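PDB 6D21: FERM, RhoGEF and pleckstrin domain protein 2, which probably acts as a guanine nucleotide exchange factor that activates RAC1 in semaphorin and integrin signalling, and is represented here by its FERM domain. Local coordinates for residues A121-Y135 with V156-Q170. Sequence-based numbering, arbitrary orientation.
Sequences ALLASHLVQSEIGDY and VQEKIMELHRRHTGQ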
ATOM      1  N   ALA A 121      -3.640  14.137 -12.302  1.00 23.75           N
ATOM      2  CA  ALA A 121      -3.360  14.255 -13.733  1.00 29.41           C
ATOM      3  C   ALA A 121      -1.850  14.188 -14.015  1.00 27.50           C
ATOM      4  O   ALA A 121      -1.410  13.581 -14.990  1.00 25.01           O
ATOM      5  CB  ALA A 121      -3.952  15.548 -14.275  1.00 26.63           C
ATOM      6  N   LEU A 122      -1.064  14.802 -13.139  1.00 25.89           N
ATOM      7  CA  LEU A 122       0.383  14.831 -13.289  1.00 24.49           C
ATOM      8  C   LEU A 122       0.991  13.437 -13.082  1.00 23.16           C
ATOM      9  O   LEU A 122       1.814  12.992 -13.880  1.00 25.65           O
ATOM     10  CB  LEU A 122       0.989  15.826 -12.313  1.00 26.94           C
ATOM     11  CG  LEU A 122       2.512  15.824 -12.290  1.00 31.54           C
ATOM     12  CD1 LEU A 122       3.056  16.283 -13.639  1.00 26.52           C
ATOM     13  CD2 LEU A 122       3.022  16.694 -11.136  1.00 25.07           C
ATOM     14  N   LEU A 123       0.562  12.743 -12.031  1.00 21.82           N
ATOM     15  CA  LEU A 123       0.954  11.347 -11.837  1.00 20.72           C
ATOM     16  C   LEU A 123       0.557  10.498 -13.052  1.00 24.15           C
ATOM     17  O   LEU A 123       1.357   9.717 -13.572  1.00 27.63           O
ATOM     18  CB  LEU A 123       0.320  10.773 -10.556  1.00 21.18           C
ATOM     19  CG  LEU A 123       0.894  11.275  -9.231  1.00 26.04           C
ATOM     20  CD1 LEU A 123      -0.017  10.926  -8.063  1.00 23.05           C
ATOM     21  CD2 LEU A 123       2.308  10.677  -9.009  1.00 24.85           C
ATOM     22  N   ALA A 124      -0.677  10.651 -13.520  1.00 24.70           N
ATOM     23  CA  ALA A 124      -1.133   9.861 -14.655  1.00 23.27           C
ATOM     24  C   ALA A 124      -0.297  10.160 -15.915  1.00 27.56           C
ATOM     25  O   ALA A 124      -0.008   9.257 -16.710  1.00 29.87           O
ATOM     26  CB  ALA A 124      -2.622  10.121 -14.920  1.00 23.85           C
ATOM     27  N   SER A 125       0.098  11.423 -16.089  1.00 24.42           N
ATOM     28  CA  SER A 125       0.852  11.816 -17.283  1.00 25.97           C
ATOM     29  C   SER A 125       2.223  11.145 -17.308  1.00 25.69           C
ATOM     30  O   SER A 125       2.703  10.766 -18.366  1.00 28.76           O
ATOM     31  CB  SER A 125       1.002  13.336 -17.378  1.00 27.70           C
ATOM     32  OG  SER A 125       1.992  13.842 -16.497  1.00 28.09           O
ATOM     33  N   HIS A 126       2.854  10.995 -16.148  1.00 24.46           N
ATOM     34  CA  HIS A 126       4.108  10.238 -16.066  1.00 33.35           C
ATOM     35  C   HIS A 126       3.899   8.737 -16.253  1.00 33.31           C
ATOM     36  O   HIS A 126       4.734   8.041 -16.852  1.00 27.92           O
ATOM     37  CB  HIS A 126       4.811  10.490 -14.732  1.00 26.76           C
ATOM     38  CG  HIS A 126       5.472  11.824 -14.655  1.00 29.70           C
ATOM     39  ND1 HIS A 126       6.549  12.163 -15.447  1.00 32.25           N
ATOM     40  CD2 HIS A 126       5.189  12.918 -13.911  1.00 26.33           C
ATOM     41  CE1 HIS A 126       6.911  13.405 -15.180  1.00 34.08           C
ATOM     42  NE2 HIS A 126       6.103  13.886 -14.253  1.00 30.68           N
ATOM     43  N   LEU A 127       2.788   8.237 -15.725  1.00 30.82           N
ATOM     44  CA  LEU A 127       2.444   6.839 -15.918  1.00 30.23           C
ATOM     45  C   LEU A 127       2.230   6.547 -17.406  1.00 24.54           C
ATOM     46  O   LEU A 127       2.622   5.490 -17.900  1.00 30.44           O
ATOM     47  CB  LEU A 127       1.214   6.474 -15.091  1.00 25.29           C
ATOM     48  CG  LEU A 127       1.465   6.426 -13.572  1.00 22.83           C
ATOM     49  CD1 LEU A 127       0.140   6.242 -12.825  1.00 23.47           C
ATOM     50  CD2 LEU A 127       2.430   5.285 -13.192  1.00 24.00           C
ATOM     51  N   VAL A 128       1.647   7.486 -18.137  1.00 25.76           N
ATOM     52  CA  VAL A 128       1.467   7.275 -19.570  1.00 38.85           C
ATOM     53  C   VAL A 128       2.838   7.281 -20.269  1.00 47.03           C
ATOM     54  O   VAL A 128       3.098   6.465 -21.155  1.00 49.16           O
ATOM     55  CB  VAL A 128       0.534   8.337 -20.214  1.00 37.32           C
ATOM     56  CG1 VAL A 128       0.488   8.162 -21.716  1.00 37.43           C
ATOM     57  CG2 VAL A 128      -0.885   8.238 -19.655  1.00 30.45           C
ATOM     58  N   GLN A 129       3.718   8.186 -19.850  1.00 30.26           N
ATOM     59  CA  GLN A 129       5.044   8.273 -20.442  1.00 37.90           C
ATOM     60  C   GLN A 129       5.768   6.950 -20.255  1.00 39.64           C
ATOM     61  O   GLN A 129       6.425   6.462 -21.174  1.00 43.63           O
ATOM     62  CB  GLN A 129       5.853   9.419 -19.824  1.00 34.35           C
ATOM     63  CG  GLN A 129       7.232   9.644 -20.452  1.00 35.51           C
ATOM     64  CD  GLN A 129       7.147  10.130 -21.898  1.00 48.32           C
ATOM     65  OE1 GLN A 129       6.280  10.938 -22.248  1.00 38.47           O
ATOM     66  NE2 GLN A 129       8.048   9.635 -22.746  1.00 45.05           N
ATOM     67  N   SER A 130       5.618   6.359 -19.073  1.00 29.52           N
ATOM     68  CA  SER A 130       6.320   5.116 -18.751  1.00 33.20           C
ATOM     69  C   SER A 130       5.851   3.918 -19.579  1.00 48.10           C
ATOM     70  O   SER A 130       6.652   3.066 -19.935  1.00 44.31           O
ATOM     71  CB  SER A 130       6.165   4.786 -17.268  1.00 35.26           C
ATOM     72  OG  SER A 130       4.910   4.172 -17.016  1.00 46.99           O
ATOM     73  N   GLU A 131       4.556   3.836 -19.869  1.00 41.70           N
ATOM     74  CA  GLU A 131       4.036   2.684 -20.594  1.00 48.42           C
ATOM     75  C   GLU A 131       4.217   2.798 -22.108  1.00 49.02           C
ATOM     76  O   GLU A 131       4.680   1.851 -22.746  1.00 52.98           O
ATOM     77  CB  GLU A 131       2.554   2.464 -20.273  1.00 46.24           C
ATOM     78  CG  GLU A 131       2.296   1.458 -19.155  1.00 61.11           C
ATOM     79  CD  GLU A 131       0.903   0.836 -19.229  1.00 67.60           C
ATOM     80  OE1 GLU A 131       0.505   0.384 -20.322  1.00 67.98           O
ATOM     81  OE2 GLU A 131       0.204   0.794 -18.194  1.00 69.83           O
ATOM     82  N   ILE A 132       3.860   3.949 -22.676  1.00 49.33           N
ATOM     83  CA  ILE A 132       3.785   4.090 -24.127  1.00 51.52           C
ATOM     84  C   ILE A 132       4.685   5.176 -24.737  1.00 50.71           C
ATOM     85  O   ILE A 132       4.616   5.428 -25.940  1.00 50.87           O
ATOM     86  CB  ILE A 132       2.330   4.370 -24.571  1.00 54.42           C
ATOM     87  CG1 ILE A 132       1.783   5.620 -23.885  1.00 60.36           C
ATOM     88  CG2 ILE A 132       1.440   3.187 -24.258  1.00 49.43           C
ATOM     89  CD1 ILE A 132       1.726   6.835 -24.766  1.00 56.88           C
ATOM     90  N   GLY A 133       5.522   5.820 -23.933  1.00 41.28           N
ATOM     91  CA  GLY A 133       6.514   6.736 -24.480  1.00 39.72           C
ATOM     92  C   GLY A 133       6.054   8.165 -24.724  1.00 51.51           C
ATOM     93  O   GLY A 133       5.169   8.665 -24.031  1.00 51.75           O
ATOM     94  N   ASP A 134       6.654   8.820 -25.719  1.00 49.73           N
ATOM     95  CA  ASP A 134       6.426  10.246 -25.981  1.00 48.85           C
ATOM     96  C   ASP A 134       4.975  10.584 -26.367  1.00 54.80           C
ATOM     97  O   ASP A 134       4.200   9.710 -26.780  1.00 49.00           O
ATOM     98  CB  ASP A 134       7.375  10.741 -27.082  1.00 52.72           C
ATOM     99  CG  ASP A 134       8.833  10.838 -26.617  1.00 61.59           C
ATOM    100  OD1 ASP A 134       9.110  10.722 -25.397  1.00 47.97           O
ATOM    101  OD2 ASP A 134       9.708  11.057 -27.490  1.00 61.51           O
ATOM    102  N   TYR A 135       4.614  11.861 -26.230  1.00 59.30           N
ATOM    103  CA  TYR A 135       3.268  12.322 -26.576  1.00 52.32           C
ATOM    104  C   TYR A 135       2.943  12.165 -28.061  1.00 57.54           C
ATOM    105  O   TYR A 135       3.716  12.570 -28.933  1.00 55.73           O
ATOM    106  CB  TYR A 135       3.070  13.791 -26.184  1.00 45.69           C
ATOM    107  CG  TYR A 135       1.778  14.376 -26.725  1.00 54.60           C
ATOM    108  CD1 TYR A 135       0.556  14.091 -26.121  1.00 54.68           C
ATOM    109  CD2 TYR A 135       1.776  15.201 -27.848  1.00 56.72           C
ATOM    110  CE1 TYR A 135      -0.629  14.616 -26.619  1.00 59.87           C
ATOM    111  CE2 TYR A 135       0.595  15.729 -28.352  1.00 54.87           C
ATOM    112  CZ  TYR A 135      -0.603  15.435 -27.732  1.00 62.87           C
ATOM    113  OH  TYR A 135      -1.781  15.954 -28.226  1.00 66.98           O
ATOM    114  N   VAL A 156     -10.632  14.611 -17.023  1.00 32.37           N
ATOM    115  CA  VAL A 156      -9.250  14.940 -16.667  1.00 44.42           C
ATOM    116  C   VAL A 156      -8.309  14.536 -17.807  1.00 42.03           C
ATOM    117  O   VAL A 156      -7.108  14.815 -17.779  1.00 37.73           O
ATOM    118  CB  VAL A 156      -8.842  14.228 -15.348  1.00 33.70           C
ATOM    119  CG1 VAL A 156      -7.487  14.703 -14.840  1.00 40.01           C
ATOM    120  CG2 VAL A 156      -9.904  14.456 -14.282  1.00 37.71           C
ATOM    121  N   GLN A 157      -8.864  13.892 -18.828  1.00 34.61           N
ATOM    122  CA  GLN A 157      -8.025  13.285 -19.851  1.00 39.32           C
ATOM    123  C   GLN A 157      -7.263  14.340 -20.642  1.00 42.31           C
ATOM    124  O   GLN A 157      -6.099  14.135 -20.975  1.00 41.73           O
ATOM    125  CB  GLN A 157      -8.864  12.396 -20.783  1.00 49.08           C
ATOM    126  CG  GLN A 157      -9.327  11.121 -20.079  1.00 57.50           C
ATOM    127  CD  GLN A 157     -10.096  10.155 -20.970  1.00 61.03           C
ATOM    128  OE1 GLN A 157     -10.090   8.937 -20.735  1.00 57.68           O
ATOM    129  NE2 GLN A 157     -10.767  10.687 -21.982  1.00 53.17           N
ATOM    130  N   GLU A 158      -7.905  15.471 -20.922  1.00 35.74           N
ATOM    131  CA  GLU A 158      -7.240  16.558 -21.642  1.00 43.62           C
ATOM    132  C   GLU A 158      -6.040  17.089 -20.856  1.00 39.52           C
ATOM    133  O   GLU A 158      -4.975  17.333 -21.418  1.00 41.26           O
ATOM    134  CB  GLU A 158      -8.220  17.696 -21.932  1.00 56.09           C
ATOM    135  CG  GLU A 158      -9.328  17.327 -22.911  1.00 69.51           C
ATOM    136  CD  GLU A 158      -8.801  16.708 -24.196  1.00 74.79           C
ATOM    137  OE1 GLU A 158      -7.949  17.340 -24.856  1.00 76.35           O
ATOM    138  OE2 GLU A 158      -9.239  15.588 -24.545  1.00 75.34           O
ATOM    139  N   LYS A 159      -6.212  17.264 -19.552  1.00 39.45           N
ATOM    140  CA  LYS A 159      -5.113  17.721 -18.715  1.00 35.49           C
ATOM    141  C   LYS A 159      -3.986  16.705 -18.646  1.00 38.44           C
ATOM    142  O   LYS A 159      -2.808  17.071 -18.655  1.00 35.78           O
ATOM    143  CB  LYS A 159      -5.582  18.023 -17.301  1.00 37.47           C
ATOM    144  CG  LYS A 159      -4.557  18.839 -16.558  1.00 50.15           C
ATOM    145  CD  LYS A 159      -4.833  18.938 -15.087  1.00 70.53           C
ATOM    146  CE  LYS A 159      -3.632  19.575 -14.415  1.00 88.51           C
ATOM    147  NZ  LYS A 159      -3.387  20.948 -14.952  1.00 96.21           N
ATOM    148  N   ILE A 160      -4.349  15.433 -18.544  1.00 31.02           N
ATOM    149  CA  ILE A 160      -3.361  14.371 -18.559  1.00 29.82           C
ATOM    150  C   ILE A 160      -2.504  14.438 -19.821  1.00 36.58           C
ATOM    151  O   ILE A 160      -1.284  14.323 -19.745  1.00 30.87           O
ATOM    152  CB  ILE A 160      -4.027  12.990 -18.449  1.00 28.81           C
ATOM    153  CG1 ILE A 160      -4.622  12.797 -17.047  1.00 27.31           C
ATOM    154  CG2 ILE A 160      -3.035  11.873 -18.714  1.00 28.07           C
ATOM    155  CD1 ILE A 160      -5.371  11.495 -16.884  1.00 26.59           C
ATOM    156  N   MET A 161      -3.136  14.653 -20.975  1.00 37.09           N
ATOM    157  CA  MET A 161      -2.406  14.643 -22.246  1.00 44.95           C
ATOM    158  C   MET A 161      -1.570  15.904 -22.394  1.00 38.51           C
ATOM    159  O   MET A 161      -0.428  15.852 -22.845  1.00 38.41           O
ATOM    160  CB  MET A 161      -3.372  14.486 -23.427  1.00 55.56           C
ATOM    161  CG  MET A 161      -3.934  13.070 -23.576  1.00 46.00           C
ATOM    162  SD  MET A 161      -5.123  12.893 -24.923  1.00 50.63           S
ATOM    163  CE  MET A 161      -6.468  13.932 -24.349  1.00 44.11           C
ATOM    164  N   GLU A 162      -2.151  17.032 -22.008  1.00 37.55           N
ATOM    165  CA  GLU A 162      -1.448  18.303 -21.976  1.00 38.99           C
ATOM    166  C   GLU A 162      -0.141  18.173 -21.196  1.00 46.92           C
ATOM    167  O   GLU A 162       0.925  18.545 -21.686  1.00 52.03           O
ATOM    168  CB  GLU A 162      -2.347  19.385 -21.362  1.00 42.43           C
ATOM    169  CG  GLU A 162      -1.770  20.783 -21.352  1.00 64.46           C
ATOM    170  CD  GLU A 162      -2.734  21.814 -20.769  1.00 79.61           C
ATOM    171  OE1 GLU A 162      -3.832  21.431 -20.300  1.00 77.40           O
ATOM    172  OE2 GLU A 162      -2.391  23.016 -20.787  1.00 90.05           O
ATOM    173  N   LEU A 163      -0.220  17.625 -19.988  1.00 40.22           N
ATOM    174  CA  LEU A 163       0.968  17.445 -19.166  1.00 42.03           C
ATOM    175  C   LEU A 163       1.949  16.428 -19.771  1.00 40.15           C
ATOM    176  O   LEU A 163       3.163  16.563 -19.622  1.00 35.03           O
ATOM    177  CB  LEU A 163       0.571  17.013 -17.756  1.00 39.41           C
ATOM    178  CG  LEU A 163      -0.166  18.069 -16.937  1.00 32.52           C
ATOM    179  CD1 LEU A 163      -0.618  17.492 -15.599  1.00 29.19           C
ATOM    180  CD2 LEU A 163       0.732  19.280 -16.729  1.00 34.03           C
ATOM    181  N   HIS A 164       1.419  15.414 -20.447  1.00 34.33           N
ATOM    182  CA  HIS A 164       2.255  14.390 -21.073  1.00 34.36           C
ATOM    183  C   HIS A 164       3.141  14.985 -22.192  1.00 39.69           C
ATOM    184  O   HIS A 164       4.175  14.425 -22.532  1.00 42.28           O
ATOM    185  CB  HIS A 164       1.377  13.263 -21.619  1.00 34.07           C
ATOM    186  CG  HIS A 164       2.140  12.141 -22.252  1.00 41.66           C
ATOM    187  ND1 HIS A 164       1.576  11.294 -23.183  1.00 44.26           N
ATOM    188  CD2 HIS A 164       3.419  11.722 -22.090  1.00 42.57           C
ATOM    189  CE1 HIS A 164       2.472  10.399 -23.563  1.00 46.33           C
ATOM    190  NE2 HIS A 164       3.599  10.639 -22.915  1.00 46.04           N
ATOM    191  N   ARG A 165       2.743  16.127 -22.746  1.00 43.40           N
ATOM    192  CA  ARG A 165       3.547  16.813 -23.771  1.00 45.75           C
ATOM    193  C   ARG A 165       4.893  17.292 -23.219  1.00 52.16           C
ATOM    194  O   ARG A 165       5.835  17.517 -23.977  1.00 64.53           O
ATOM    195  CB  ARG A 165       2.779  18.009 -24.364  1.00 41.67           C
ATOM    196  CG  ARG A 165       1.564  17.622 -25.209  1.00 56.79           C
ATOM    197  CD  ARG A 165       0.897  18.837 -25.842  1.00 55.34           C
ATOM    198  NE  ARG A 165       0.885  18.755 -27.303  1.00 79.21           N
ATOM    199  CZ  ARG A 165       1.555  19.574 -28.111  1.00 81.08           C
ATOM    200  NH1 ARG A 165       2.302  20.550 -27.607  1.00 77.32           N
ATOM    201  NH2 ARG A 165       1.483  19.417 -29.428  1.00 84.32           N
ATOM    202  N   ARG A 166       4.977  17.460 -21.901  1.00 44.93           N
ATOM    203  CA  ARG A 166       6.201  17.931 -21.263  1.00 46.55           C
ATOM    204  C   ARG A 166       7.271  16.852 -21.119  1.00 42.47           C
ATOM    205  O   ARG A 166       8.442  17.167 -20.951  1.00 46.23           O
ATOM    206  CB  ARG A 166       5.900  18.488 -19.874  1.00 48.00           C
ATOM    207  CG  ARG A 166       4.827  19.554 -19.804  1.00 59.93           C
ATOM    208  CD  ARG A 166       4.609  19.927 -18.345  1.00 65.90           C
ATOM    209  NE  ARG A 166       3.685  21.042 -18.165  1.00 79.31           N
ATOM    210  CZ  ARG A 166       3.334  21.528 -16.977  1.00 88.00           C
ATOM    211  NH1 ARG A 166       3.830  20.993 -15.866  1.00 89.78           N
ATOM    212  NH2 ARG A 166       2.486  22.546 -16.895  1.00 88.84           N
ATOM    213  N   HIS A 167       6.873  15.584 -21.166  1.00 38.54           N
ATOM    214  CA  HIS A 167       7.772  14.516 -20.738  1.00 40.50           C
ATOM    215  C   HIS A 167       8.503  13.861 -21.908  1.00 43.77           C
ATOM    216  O   HIS A 167       8.892  12.695 -21.819  1.00 47.32           O
ATOM    217  CB  HIS A 167       7.004  13.438 -19.960  1.00 33.93           C
ATOM    218  CG  HIS A 167       6.093  13.977 -18.894  1.00 34.74           C
ATOM    219  ND1 HIS A 167       6.364  15.125 -18.181  1.00 33.76           N
ATOM    220  CD2 HIS A 167       4.916  13.507 -18.417  1.00 32.98           C
ATOM    221  CE1 HIS A 167       5.390  15.342 -17.313  1.00 34.01           C
ATOM    222  NE2 HIS A 167       4.502  14.374 -17.433  1.00 28.89           N
ATOM    223  N   THR A 168       8.681  14.598 -23.001  1.00 48.46           N
ATOM    224  CA  THR A 168       9.293  14.029 -24.204  1.00 46.51           C
ATOM    225  C   THR A 168      10.697  13.502 -23.935  1.00 48.55           C
ATOM    226  O   THR A 168      11.511  14.180 -23.302  1.00 41.37           O
ATOM    227  CB  THR A 168       9.351  15.061 -25.342  1.00 53.06           C
ATOM    228  OG1 THR A 168       8.016  15.422 -25.710  1.00 58.68           O
ATOM    229  CG2 THR A 168      10.049  14.477 -26.544  1.00 55.14           C
ATOM    230  N   GLY A 169      10.954  12.277 -24.390  1.00 43.49           N
ATOM    231  CA  GLY A 169      12.271  11.676 -24.270  1.00 48.22           C
ATOM    232  C   GLY A 169      12.532  10.913 -22.977  1.00 57.07           C
ATOM    233  O   GLY A 169      13.537  10.209 -22.856  1.00 49.34           O
ATOM    234  N   GLN A 170      11.641  11.033 -21.998  1.00 49.46           N
ATOM    235  CA  GLN A 170      11.891  10.368 -20.726  1.00 46.49           C
ATOM    236  C   GLN A 170      11.629   8.865 -20.795  1.00 42.86           C
ATOM    237  O   GLN A 170      10.585   8.405 -21.279  1.00 38.07           O
ATOM    238  CB  GLN A 170      11.065  11.005 -19.615  1.00 51.02           C
ATOM    239  CG  GLN A 170      11.643  12.328 -19.158  1.00 55.44           C
ATOM    240  CD  GLN A 170      10.720  13.067 -18.219  1.00 58.07           C
ATOM    241  OE1 GLN A 170      10.053  12.458 -17.372  1.00 39.91           O
ATOM    242  NE2 GLN A 170      10.665  14.391 -18.369  1.00 60.94           N
TER
HETATM  243  O   HOH W   1       6.034  13.202 -24.077  1.00 41.82           O
HETATM  244  O   HOH W   2       8.927   5.917 -21.633  1.00 43.74           O
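I160 and H164, one turn apart on helix 157-164, are the two knobs that this helix presses into helix 121-132. The I160 side chain fills a hollow walled by A121, A124, S125 and V128, its CD1 lying 3.6 Å from A124 CB. The small A121, A124 and S125 suit these walls: A121 and S125 let the backbones close in, and the axes pass 8.2 Å apart at -58°. H164 enters the next hollow, among S125, V128, Q129 and I132. The imidazole of H164, swung away from the backbone N (chi1 -178°), reaches between V128 on one face and Y135 CA on the other. H164 NE2 donates in the ring plane to G133 O (2.8 Å) and weakly to Q129 OE1, while ND1 is hydrogen-bonded to D140 of helix 137-146; a flat ring with nitrogens on two edges can serve both. Beyond it, H167 stacks offset on the H126 ring, centroids 3.8 Å apart, and H167 NE2 donates to S125 OG (2.7 Å). Q129, bent at chi2 (66°), points its amide into the 167-170 turn, where Q129 NE2 donates to Q170 O (3.2 Å) and to D134 OD1. D134 OD1 also accepts from G169 N (2.6 Å). A water donates to Q129 OE1 and accepts from Y135 N. With an alanine here instead of Q129, Q170 O and that water would probably each lose a partner, and D134, still held by G169 N, would be freer to turn. At the outer end, R165 CG sits over the centre of the Y135 ring, 3.5 Å from its centroid. Such knobs-into-holes packing joins two helices of the all-helical central FERM lobe.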